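3-oxoacyl-(Acyl-carrier protein) synthase (Burkholderia xenovorans, PDB 4EFI) probably acts as a 3-oxoacyl-[acyl-carrier-protein] synthase of the KAS III type, condensing acyl groups with a malonyl unit carried on acyl carrier protein. Local coordinates at residues A[31-36]-A[55-60]; A[202-207]-A[232-237]. One frame throughout, in Å; residues are numbered along the deposited sequence. Where two conformers were deposited one is given.

Contact 1 of 2, residues A[31-36]-A[55-60]; sequences VDNDYF and NRRRWA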
loop_
_atom_site.group_PDB
_atom_site.type_symbol
_atom_site.label_atom_id
_atom_site.label_comp_id
_atom_site.label_asym_id
_atom_site.label_seq_id
_atom_site.Cartn_x
_atom_site.Cartn_y
_atom_site.Cartn_z
ATOM N N VAL A 31 -6.190 -12.338 14.104
ATOM C CA VAL A 31 -6.162 -11.762 15.443
ATOM C C VAL A 31 -7.433 -10.900 15.554
ATOM O O VAL A 31 -7.602 -9.921 14.828
ATOM C CB VAL A 31 -4.904 -10.899 15.627
ATOM C CG1 VAL A 31 -4.866 -10.240 16.995
ATOM C CG2 VAL A 31 -3.635 -11.726 15.390
ATOM N N ASP A 32 -8.293 -11.266 16.494
ATOM C CA ASP A 32 -9.542 -10.568 16.758
ATOM C C ASP A 32 -9.289 -9.482 17.798
ATOM O O ASP A 32 -8.260 -9.455 18.447
ATOM C CB ASP A 32 -10.585 -11.546 17.307
ATOM C CG ASP A 32 -10.770 -12.764 16.431
ATOM O OD1 ASP A 32 -10.806 -12.607 15.199
ATOM O OD2 ASP A 32 -10.875 -13.886 16.977
ATOM N N ASN A 33 -10.262 -8.601 17.992
ATOM C CA ASN A 33 -10.106 -7.570 19.017
ATOM C C ASN A 33 -10.076 -8.136 20.424
ATOM O O ASN A 33 -9.514 -7.504 21.319
ATOM C CB ASN A 33 -11.206 -6.507 18.884
ATOM C CG ASN A 33 -11.035 -5.650 17.649
ATOM O OD1 ASN A 33 -9.917 -5.550 17.127
ATOM N ND2 ASN A 33 -12.118 -5.085 17.138
ATOM N N ASP A 34 -10.642 -9.321 20.627
ATOM C CA ASP A 34 -10.642 -9.949 21.951
ATOM C C ASP A 34 -9.216 -10.022 22.462
ATOM O O ASP A 34 -8.973 -9.856 23.658
ATOM C CB ASP A 34 -11.256 -11.365 21.925
ATOM C CG ASP A 34 -12.774 -11.350 21.922
ATOM O OD1 ASP A 34 -13.346 -10.277 21.660
ATOM O OD2 ASP A 34 -13.392 -12.419 22.167
ATOM N N TYR A 35 -8.274 -10.266 21.547
ATOM C CA TYR A 35 -6.872 -10.422 21.901
ATOM C C TYR A 35 -6.392 -9.275 22.807
ATOM O O TYR A 35 -5.541 -9.478 23.670
ATOM C CB TYR A 35 -6.027 -10.470 20.617
ATOM C CG TYR A 35 -4.524 -10.593 20.816
ATOM C CD1 TYR A 35 -3.925 -11.828 21.038
ATOM C CD2 TYR A 35 -3.708 -9.479 20.759
ATOM C CE1 TYR A 35 -2.545 -11.933 21.208
ATOM C CE2 TYR A 35 -2.344 -9.572 20.928
ATOM C CZ TYR A 35 -1.763 -10.794 21.152
ATOM O OH TYR A 35 -0.394 -10.876 21.325
ATOM N N PHE A 36 -6.919 -8.073 22.584
ATOM C CA PHE A 36 -6.373 -6.853 23.202
ATOM C C PHE A 36 -7.037 -6.424 24.509
ATOM O O PHE A 36 -6.553 -5.510 25.193
ATOM C CB PHE A 36 -6.470 -5.686 22.232
ATOM C CG PHE A 36 -5.697 -5.888 20.989
ATOM C CD1 PHE A 36 -4.338 -5.615 20.946
ATOM C CD2 PHE A 36 -6.319 -6.374 19.862
ATOM C CE1 PHE A 36 -3.636 -5.808 19.786
ATOM C CE2 PHE A 36 -5.620 -6.577 18.714
ATOM C CZ PHE A 36 -4.289 -6.284 18.662
ATOM N N ASN A 55 -12.102 -4.950 12.979
ATOM C CA ASN A 55 -12.646 -6.078 13.757
ATOM C C ASN A 55 -11.634 -7.212 13.899
ATOM O O ASN A 55 -11.561 -7.891 14.925
ATOM C CB ASN A 55 -13.909 -6.638 13.095
ATOM C CG ASN A 55 -15.033 -5.612 12.993
ATOM O OD1 ASN A 55 -15.477 -5.078 13.999
ATOM N ND2 ASN A 55 -15.468 -5.322 11.768
ATOM N N ARG A 56 -10.892 -7.425 12.827
ATOM C CA ARG A 56 -9.899 -8.489 12.711
ATOM C C ARG A 56 -8.724 -7.962 11.913
ATOM O O ARG A 56 -8.873 -7.020 11.145
ATOM C CB ARG A 56 -10.519 -9.688 11.958
ATOM C CG ARG A 56 -11.430 -10.559 12.802
ATOM C CD ARG A 56 -12.354 -11.480 11.973
ATOM N NE ARG A 56 -13.360 -10.701 11.275
ATOM C CZ ARG A 56 -14.455 -10.202 11.842
ATOM N NH1 ARG A 56 -14.716 -10.415 13.124
ATOM N NH2 ARG A 56 -15.296 -9.489 11.114
ATOM N N ARG A 57 -7.570 -8.600 12.056
ATOM C CA ARG A 57 -6.423 -8.346 11.199
ATOM C C ARG A 57 -5.551 -9.598 11.155
ATOM O O ARG A 57 -5.727 -10.510 11.971
ATOM C CB ARG A 57 -5.617 -7.118 11.669
ATOM C CG ARG A 57 -4.678 -7.328 12.839
ATOM C CD ARG A 57 -5.400 -7.446 14.150
ATOM N NE ARG A 57 -5.940 -6.175 14.645
ATOM C CZ ARG A 57 -7.083 -6.022 15.299
ATOM N NH1 ARG A 57 -7.428 -4.826 15.760
ATOM N NH2 ARG A 57 -7.891 -7.051 15.511
ATOM N N ARG A 58 -4.661 -9.668 10.176
ATOM C CA ARG A 58 -3.734 -10.799 10.078
ATOM C C ARG A 58 -2.337 -10.404 10.500
ATOM O O ARG A 58 -1.856 -9.339 10.092
ATOM C CB ARG A 58 -3.687 -11.322 8.643
ATOM C CG ARG A 58 -5.039 -11.633 8.042
ATOM C CD ARG A 58 -5.798 -12.666 8.844
ATOM N NE ARG A 58 -7.032 -13.109 8.170
ATOM C CZ ARG A 58 -7.139 -14.151 7.342
ATOM N NH1 ARG A 58 -6.100 -14.914 7.064
ATOM N NH2 ARG A 58 -8.312 -14.442 6.786
ATOM N N TRP A 59 -1.690 -11.219 11.325
ATOM C CA TRP A 59 -0.332 -10.946 11.780
ATOM C C TRP A 59 0.624 -12.061 11.373
ATOM O O TRP A 59 0.376 -13.237 11.637
ATOM C CB TRP A 59 -0.267 -10.778 13.288
ATOM C CG TRP A 59 -0.708 -9.440 13.821
ATOM C CD1 TRP A 59 -1.086 -8.337 13.099
ATOM C CD2 TRP A 59 -0.788 -9.081 15.195
ATOM N NE1 TRP A 59 -1.396 -7.310 13.976
ATOM C CE2 TRP A 59 -1.217 -7.746 15.257
ATOM C CE3 TRP A 59 -0.522 -9.766 16.379
ATOM C CZ2 TRP A 59 -1.401 -7.076 16.469
ATOM C CZ3 TRP A 59 -0.704 -9.100 17.594
ATOM C CH2 TRP A 59 -1.138 -7.767 17.618
ATOM N N ALA A 60 1.725 -11.673 10.741
ATOM C CA ALA A 60 2.784 -12.594 10.351
ATOM C C ALA A 60 3.463 -13.200 11.558
ATOM O O ALA A 60 3.716 -12.519 12.552
ATOM C CB ALA A 60 3.811 -11.834 9.528
HETATM O O HOH W 1 -13.533 -12.418 15.132
HETATM O O HOH W 2 -13.403 -8.527 16.733
#
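The benzo end of the W59 indole fits into the angle formed by Y35 and F36, while V31 lies against one of its faces. On the Y35 side, W59 presents its edge to the tyrosine face: CZ3 of W59 comes 3.7 Å from CE2 of Y35, with the planes at 84°, an offset edge-to-face pair. F36 meets the same indole tip to tip, its CZ 3.6 Å from W59 CH2. V31 CG2 rests over the indole, offset toward its rim, at 3.8 Å from CE3. Y35 CD2 sits over the centre of the F36 ring, and W59 NE1 bonds F173 O. V31 belongs to a two-stranded antiparallel sheet, V31 with R57 as the hydrogen-bonded pair and D32 with R56 as the non-hydrogen-bonded pair; Y35 and F36 follow its first strand and W59 its second. The strands are joined through helix 42-52, apart from the two large mixed sheets of the thiolase-type fold.

With CG between the backbone N and the carbonyl carbon (chi1 79°), and further bends at chi2 and chi3, the R57 chain curls toward V31, and its guanidinium fills the gap bounded by V31 O, N33 OD1 and the F36 ring. NH2 reaches V31 O at 3.0 Å, on the opposite face of that carbonyl from R57 N. NH1 and NH2 together grip N33 OD1, which lies near the guanidinium plane, while N33 ND2 bonds V54 O; NH1 makes its bond to OD1 at 2.9 Å and also bonds L171 O. F36 closes one face of the guanidinium, its CE2 centred above it and 3.8 Å from R57 CZ.

Contact 2 of 2, residues A[202-207]-A[232-237]; sequences ARNLIV and FMDGGE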
loop_
_atom_site.group_PDB
_atom_site.type_symbol
_atom_site.label_atom_id
_atom_site.label_comp_id
_atom_site.label_asym_id
_atom_site.label_seq_id
_atom_site.Cartn_x
_atom_site.Cartn_y
_atom_site.Cartn_z
ATOM N N ALA A 202 8.763 14.098 8.612
ATOM C CA ALA A 202 9.480 12.896 9.020
ATOM C C ALA A 202 9.251 12.564 10.492
ATOM O O ALA A 202 8.974 11.410 10.832
ATOM C CB ALA A 202 10.978 13.062 8.734
ATOM N N ARG A 203 9.377 13.555 11.365
ATOM C CA ARG A 203 9.289 13.337 12.810
ATOM C C ARG A 203 7.881 12.977 13.298
ATOM O O ARG A 203 7.707 12.666 14.471
ATOM C CB ARG A 203 9.799 14.570 13.569
ATOM C CG ARG A 203 8.850 15.743 13.519
ATOM C CD ARG A 203 9.483 17.031 14.065
ATOM N NE ARG A 203 9.944 16.923 15.450
ATOM C CZ ARG A 203 9.222 17.241 16.520
ATOM N NH1 ARG A 203 7.979 17.680 16.395
ATOM N NH2 ARG A 203 9.747 17.122 17.731
ATOM N N ASN A 204 6.886 13.004 12.412
ATOM C CA ASN A 204 5.510 12.695 12.809
ATOM C C ASN A 204 5.094 11.247 12.533
ATOM O O ASN A 204 4.040 10.805 12.983
ATOM C CB ASN A 204 4.539 13.674 12.144
ATOM C CG ASN A 204 4.767 15.076 12.608
ATOM O OD1 ASN A 204 5.164 15.297 13.751
ATOM N ND2 ASN A 204 4.539 16.046 11.728
ATOM N N LEU A 205 5.930 10.513 11.816
ATOM C CA LEU A 205 5.660 9.110 11.509
ATOM C C LEU A 205 7.018 8.491 11.236
ATOM O O LEU A 205 7.615 8.664 10.157
ATOM C CB LEU A 205 4.726 8.983 10.298
ATOM C CG LEU A 205 3.627 7.927 10.410
ATOM C CD1 LEU A 205 2.654 7.994 9.216
ATOM C CD2 LEU A 205 4.253 6.548 10.553
ATOM N N ILE A 206 7.538 7.793 12.250
ATOM C CA ILE A 206 8.949 7.466 12.288
ATOM C C ILE A 206 9.204 6.286 13.229
ATOM O O ILE A 206 8.511 6.125 14.219
ATOM C CB ILE A 206 9.788 8.724 12.716
ATOM C CG1 ILE A 206 11.292 8.431 12.685
ATOM C CG2 ILE A 206 9.376 9.225 14.079
ATOM C CD1 ILE A 206 12.133 9.697 12.611
ATOM N N VAL A 207 10.206 5.477 12.877
ATOM C CA VAL A 207 10.794 4.525 13.830
ATOM C C VAL A 207 12.128 5.157 14.300
ATOM O O VAL A 207 13.083 5.245 13.527
ATOM C CB VAL A 207 11.028 3.148 13.181
ATOM C CG1 VAL A 207 11.736 2.217 14.136
ATOM C CG2 VAL A 207 9.701 2.546 12.752
ATOM N N PHE A 232 6.428 5.221 15.869
ATOM C CA PHE A 232 5.812 6.392 16.480
ATOM C C PHE A 232 4.941 7.114 15.461
ATOM O O PHE A 232 5.349 7.340 14.337
ATOM C CB PHE A 232 6.892 7.356 16.995
ATOM C CG PHE A 232 6.340 8.673 17.464
ATOM C CD1 PHE A 232 5.860 8.809 18.760
ATOM C CD2 PHE A 232 6.266 9.763 16.604
ATOM C CE1 PHE A 232 5.337 9.985 19.192
ATOM C CE2 PHE A 232 5.736 10.954 17.039
ATOM C CZ PHE A 232 5.272 11.069 18.337
ATOM N N MET A 233 3.738 7.470 15.878
ATOM C CA MET A 233 2.843 8.271 15.058
ATOM C C MET A 233 2.258 9.408 15.860
ATOM O O MET A 233 1.689 9.191 16.937
ATOM C CB MET A 233 1.676 7.426 14.546
ATOM C CG MET A 233 2.088 6.176 13.866
ATOM S SD MET A 233 0.651 5.230 13.277
ATOM C CE MET A 233 -0.013 6.337 12.031
ATOM N N ASP A 234 2.373 10.625 15.342
ATOM C CA ASP A 234 1.684 11.776 15.918
ATOM C C ASP A 234 0.343 11.897 15.208
ATOM O O ASP A 234 0.251 12.474 14.125
ATOM C CB ASP A 234 2.513 13.065 15.735
ATOM C CG ASP A 234 1.929 14.256 16.473
ATOM O OD1 ASP A 234 0.694 14.362 16.525
ATOM O OD2 ASP A 234 2.713 15.079 16.998
ATOM N N GLY A 235 -0.705 11.366 15.830
ATOM C CA GLY A 235 -1.993 11.245 15.158
ATOM C C GLY A 235 -2.612 12.561 14.733
ATOM O O GLY A 235 -3.187 12.658 13.655
ATOM N N GLY A 236 -2.489 13.568 15.587
ATOM C CA GLY A 236 -3.043 14.880 15.302
ATOM C C GLY A 236 -2.366 15.535 14.116
ATOM O O GLY A 236 -3.027 16.116 13.244
ATOM N N GLU A 237 -1.038 15.427 14.058
ATOM C CA GLU A 237 -0.295 15.997 12.940
ATOM C C GLU A 237 -0.622 15.244 11.654
ATOM O O GLU A 237 -0.847 15.870 10.628
ATOM C CB GLU A 237 1.213 15.957 13.208
ATOM C CG GLU A 237 1.693 16.895 14.302
ATOM C CD GLU A 237 1.652 18.362 13.910
ATOM O OE1 GLU A 237 1.753 18.671 12.708
ATOM O OE2 GLU A 237 1.526 19.212 14.819
#
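N204 and D234 meet beside a short antiparallel pair of strands, 205-206 with 232-233, whose second strand leads into helix 235-257. Packing is close around N204: D234 N donates to N204 O at 2.9 Å in a nearly straight bond (174°), and the buried amide lies against E237, which, though exposed, lays CB and CG against it, ND2 standing 3.6 Å from CB. Its polar atoms are engaged elsewhere: OD1 accepts from R222 NH1, which also makes a salt bridge with D234 OD2, and ND2 bonds Y334 OH.

I206 and F232 form the hydrogen-bonded pair, with F232 N 2.8 Å from I206 O, and L205 and M233 the non-hydrogen-bonded one. L205 and M233 lie side by side, pointing the same way, with CD2 of L205 4.0 Å from CG of M233, and both reach I238 of the helix. On the other face the F232 ring lies obliquely by R203 O, 3.7 Å from CE2, but the I206 side chain is loosely packed, CG2 4.0 Å from F232 CD2. R203 is exposed. D234 is the helix N-cap: with CG anti to its backbone N (chi1 -173°), its OD1 accepts from E237 N at 3.2 Å, the donor lying well above the carboxylate plane.

In the fold
Contacts 1 and 2 each join a separate two-stranded antiparallel sheet, and both lie well out from the middle of the chain, their centres 23 Å apart and their nearest atoms about 13 Å apart. They share no strand or helix and follow one another in sequence. Contact 1 is partly buried, with F36 and R57 enclosed, and relies on aromatic packing plus an inward-curled arginine from its own strand. Contact 2 is a surface contact in which N204 is the buried residue; it is joined chiefly by backbone bonds, with a helix cap within 232-237. The arginine that bonds N204 and D234, R222, comes from the connection between the strands, which has no helix. By contrast, the connection within contact 1 is largely helical.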